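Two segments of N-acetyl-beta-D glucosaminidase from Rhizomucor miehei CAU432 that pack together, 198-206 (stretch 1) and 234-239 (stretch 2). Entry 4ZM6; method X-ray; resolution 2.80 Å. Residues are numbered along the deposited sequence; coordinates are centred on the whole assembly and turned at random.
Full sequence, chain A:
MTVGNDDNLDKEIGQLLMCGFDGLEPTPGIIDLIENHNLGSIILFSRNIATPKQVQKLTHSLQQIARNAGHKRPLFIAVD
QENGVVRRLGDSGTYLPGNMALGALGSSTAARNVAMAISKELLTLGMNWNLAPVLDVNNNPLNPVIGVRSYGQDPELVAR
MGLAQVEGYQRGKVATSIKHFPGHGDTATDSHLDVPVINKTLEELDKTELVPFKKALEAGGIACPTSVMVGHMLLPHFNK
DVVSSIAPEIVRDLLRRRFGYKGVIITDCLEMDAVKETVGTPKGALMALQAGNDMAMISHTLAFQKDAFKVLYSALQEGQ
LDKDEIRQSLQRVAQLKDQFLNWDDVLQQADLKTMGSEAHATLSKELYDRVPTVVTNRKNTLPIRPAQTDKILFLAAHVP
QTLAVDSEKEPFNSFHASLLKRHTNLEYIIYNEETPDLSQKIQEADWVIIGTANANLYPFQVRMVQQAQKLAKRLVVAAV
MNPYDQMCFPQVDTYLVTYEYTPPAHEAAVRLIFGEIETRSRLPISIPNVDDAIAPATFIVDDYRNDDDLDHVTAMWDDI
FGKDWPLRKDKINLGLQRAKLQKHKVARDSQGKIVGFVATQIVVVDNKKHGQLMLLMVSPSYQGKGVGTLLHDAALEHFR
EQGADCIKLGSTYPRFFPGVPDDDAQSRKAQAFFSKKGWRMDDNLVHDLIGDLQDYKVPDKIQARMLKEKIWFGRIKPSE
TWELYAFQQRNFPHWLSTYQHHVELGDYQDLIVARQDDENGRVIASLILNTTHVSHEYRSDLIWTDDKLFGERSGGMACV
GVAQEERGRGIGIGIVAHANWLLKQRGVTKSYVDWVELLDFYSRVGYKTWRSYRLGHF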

# COMPACT_ATOMS: atom_id res chain seq x y z
N ILE A 198 2.59 -9.09 -25.43
CA ILE A 198 2.17 -9.09 -24.03
C ILE A 198 0.65 -9.22 -24.01
O ILE A 198 -0.07 -8.24 -24.19
N ASN A 199 0.17 -10.45 -23.80
CA ASN A 199 -1.25 -10.75 -23.83
C ASN A 199 -1.84 -10.61 -22.44
O ASN A 199 -2.16 -11.60 -21.78
N LYS A 200 -1.98 -9.36 -21.99
CA LYS A 200 -2.46 -9.06 -20.64
C LYS A 200 -3.47 -7.93 -20.63
O LYS A 200 -3.38 -7.01 -21.45
N THR A 201 -4.40 -8.00 -19.69
CA THR A 201 -5.39 -6.95 -19.47
C THR A 201 -4.82 -5.89 -18.54
O THR A 201 -3.78 -6.10 -17.91
N LEU A 202 -5.51 -4.76 -18.46
CA LEU A 202 -5.08 -3.66 -17.60
C LEU A 202 -5.00 -4.11 -16.13
O LEU A 202 -4.09 -3.69 -15.41
N GLU A 203 -5.92 -4.98 -15.71
CA GLU A 203 -5.94 -5.48 -14.34
C GLU A 203 -4.70 -6.33 -14.03
O GLU A 203 -4.12 -6.22 -12.95
N GLU A 204 -4.31 -7.18 -14.99
CA GLU A 204 -3.08 -7.96 -14.86
C GLU A 204 -1.87 -7.03 -14.84
O GLU A 204 -0.96 -7.20 -14.01
N LEU A 205 -1.85 -6.06 -15.75
CA LEU A 205 -0.75 -5.09 -15.83
C LEU A 205 -0.58 -4.28 -14.55
O LEU A 205 0.55 -4.00 -14.14
N ASP A 206 -1.69 -3.92 -13.91
CA ASP A 206 -1.65 -3.18 -12.65
C ASP A 206 -0.97 -3.95 -11.52
O ASP A 206 -0.34 -3.34 -10.65
N LEU A 234 3.47 -5.70 -28.50
CA LEU A 234 2.09 -5.85 -28.96
C LEU A 234 1.22 -6.23 -27.77
O LEU A 234 1.50 -7.21 -27.07
N LEU A 235 0.16 -5.45 -27.55
CA LEU A 235 -0.78 -5.68 -26.45
C LEU A 235 -2.19 -5.87 -27.02
O LEU A 235 -2.94 -4.89 -27.16
N PRO A 236 -2.55 -7.12 -27.36
CA PRO A 236 -3.82 -7.43 -28.02
C PRO A 236 -5.07 -6.89 -27.32
O PRO A 236 -6.01 -6.48 -28.00
N HIS A 237 -5.07 -6.88 -25.99
CA HIS A 237 -6.21 -6.35 -25.23
C HIS A 237 -6.35 -4.82 -25.32
O HIS A 237 -7.35 -4.27 -24.87
N PHE A 238 -5.34 -4.14 -25.87
CA PHE A 238 -5.38 -2.68 -26.06
C PHE A 238 -5.39 -2.32 -27.54
O PHE A 238 -6.25 -1.57 -28.00
N ASN A 239 -4.41 -2.83 -28.28
CA ASN A 239 -4.32 -2.63 -29.72
C ASN A 239 -3.58 -3.80 -30.37
O ASN A 239 -2.38 -3.97 -30.17

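Stretch 2, residues 234-239, has no regular helix or strand. It lies against a loop, 198-201, and the first turn of the helix that begins at L202. The two stretches bury 478 Å² between them, counting both sides.

L234 anchors the start of the contact through its backbone. I198 N donates a hydrogen bond to L234 O at 2.7 Å, nearly straight at 165°. The L234 side chain, with chi1 t and chi2 m, leaves CA sideways; its nearest approach is L234 CB to I198 N, 5.1 Å.

L235 is buried. Its CA-to-CB bond points sideways, but the end of the side chain comes nearer to stretch 1. Chi1 is m; chi2, at 130°, lies between wells. CD2 of L235 sits 3.7 Å from CB of I198 and 4.1 Å from CD1 of L205, so one methyl group touches both the loop and the helix. I198 has chi1 and chi2 both m, and the end of its side chain leads away from stretch 2. The backbone adds a CA-H...O contact: L235 CA lies 3.5 Å from I198 O, with an angle of 163° at the hydrogen. L235 O accepts hydrogen bonds from F238 N and N239 N, both at 2.8 Å.

The CA-to-CB bond of P236 points toward stretch 1, and its ring is puckered C-gamma exo. Its CD is 3.4 Å from I198 O, and its CG is 3.8 Å from OD1 of N199. N199 has chi1 t, which brings the end of its side chain nearer to stretch 2.

The CA-to-CB bond of H237 also points toward stretch 1, with chi1 m and chi2 at 101°. It has the largest covered area of any residue here, 80 Å². The methyl group of T201 lies over one face of the imidazole: CG2 of T201 is 3.7 Å from the centroid of the H237 ring, 14° off the normal, a CH-pi contact. N199 OD1 approaches H237 CE1 to 3.4 Å. K200 O is 3.4 Å from H237 ND1; the geometry leaves a hydrogen bond there open. T201 is the N-cap residue, with chi1 p. Its N and OG1 both donate to OE2 of E204, each at 3.1 Å, while CG2 is left to meet the histidine.

F238 leaves CA sideways, but its ring reaches back to stretch 1, with chi1 m and chi2 at 77°. CE1 of F238 is 3.5 Å from CD1 of L205, and CZ is 3.9 Å from CG of L202. The CA-to-CB bond of L205 points toward stretch 2 (chi1 m, chi2 t); that of L202 points sideways (chi1 -140°, between wells; chi2 t). K200 O lies at the ring edge, 3.5 Å from F238 CE1. The CA-to-CB bond of K200 points away, and its NZ is hydrogen-bonded elsewhere in the structure.

N239, with chi1 t, is out of reach of stretch 1, so the contact ends with F238.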

# COMPACT_ATOMS: atom_id res chain seq x y z
CB ILE A 198 2.61 -7.81 -23.29
CG1 ILE A 198 4.11 -7.55 -23.47
CG2 ILE A 198 2.24 -7.88 -21.81
CD1 ILE A 198 5.01 -8.70 -23.04
CB ASN A 199 -1.48 -12.16 -24.39
CG ASN A 199 -2.94 -12.44 -24.72
OD1 ASN A 199 -3.63 -11.59 -25.29
ND2 ASN A 199 -3.41 -13.63 -24.37
CB LYS A 200 -1.30 -8.67 -19.73
CG LYS A 200 -0.19 -9.70 -19.65
CD LYS A 200 0.74 -9.42 -18.47
CE LYS A 200 2.02 -10.22 -18.59
NZ LYS A 200 2.68 -10.40 -17.27
CB THR A 201 -6.69 -7.51 -18.85
OG1 THR A 201 -6.38 -8.30 -17.70
CG2 THR A 201 -7.45 -8.37 -19.86
CB LEU A 202 -6.02 -2.45 -17.71
CG LEU A 202 -5.43 -1.03 -17.74
CD1 LEU A 202 -6.42 -0.05 -17.13
CD2 LEU A 202 -4.08 -0.91 -17.04
CB GLU A 203 -7.21 -6.29 -14.05
CG GLU A 203 -8.47 -5.45 -13.89
CD GLU A 203 -9.09 -5.02 -15.21
OE1 GLU A 203 -10.07 -4.24 -15.17
OE2 GLU A 203 -8.63 -5.46 -16.29
CB GLU A 204 -2.94 -8.96 -16.00
CG GLU A 204 -3.98 -10.06 -16.03
CD GLU A 204 -3.81 -10.97 -17.24
OE1 GLU A 204 -2.99 -11.92 -17.17
OE2 GLU A 204 -4.49 -10.74 -18.26
CB LEU A 205 -0.95 -4.15 -17.02
CG LEU A 205 -0.65 -4.77 -18.39
CD1 LEU A 205 -1.18 -3.90 -19.51
CD2 LEU A 205 0.84 -5.02 -18.57
CB ASP A 206 -3.07 -2.77 -12.21
CG ASP A 206 -3.58 -1.54 -12.94
OD1 ASP A 206 -2.76 -0.76 -13.48
OD2 ASP A 206 -4.82 -1.34 -12.97
CB LEU A 234 2.02 -6.92 -30.06
CG LEU A 234 0.88 -6.88 -31.08
CD1 LEU A 234 -0.47 -7.09 -30.43
CD2 LEU A 234 0.89 -5.58 -31.88
CB LEU A 235 -0.73 -4.51 -25.47
CG LEU A 235 0.56 -4.46 -24.64
CD1 LEU A 235 1.21 -3.08 -24.68
CD2 LEU A 235 0.32 -4.90 -23.20
CB PRO A 236 -3.83 -8.96 -28.06
CG PRO A 236 -2.40 -9.34 -28.08
CD PRO A 236 -1.72 -8.33 -27.20
CB HIS A 237 -6.12 -6.76 -23.76
CG HIS A 237 -6.35 -8.22 -23.51
ND1 HIS A 237 -5.32 -9.11 -23.28
CD2 HIS A 237 -7.49 -8.94 -23.44
CE1 HIS A 237 -5.82 -10.31 -23.08
NE2 HIS A 237 -7.14 -10.24 -23.17
CB PHE A 238 -4.16 -2.03 -25.39
CG PHE A 238 -4.12 -2.18 -23.90
CD1 PHE A 238 -3.74 -3.38 -23.32
CD2 PHE A 238 -4.46 -1.12 -23.07
CE1 PHE A 238 -3.70 -3.53 -21.95
CE2 PHE A 238 -4.43 -1.26 -21.69
CZ PHE A 238 -4.05 -2.47 -21.13
CB ASN A 239 -3.62 -1.31 -30.05
CG ASN A 239 -3.57 -1.02 -31.54
OD1 ASN A 239 -3.37 -1.91 -32.36
ND2 ASN A 239 -3.76 0.25 -31.89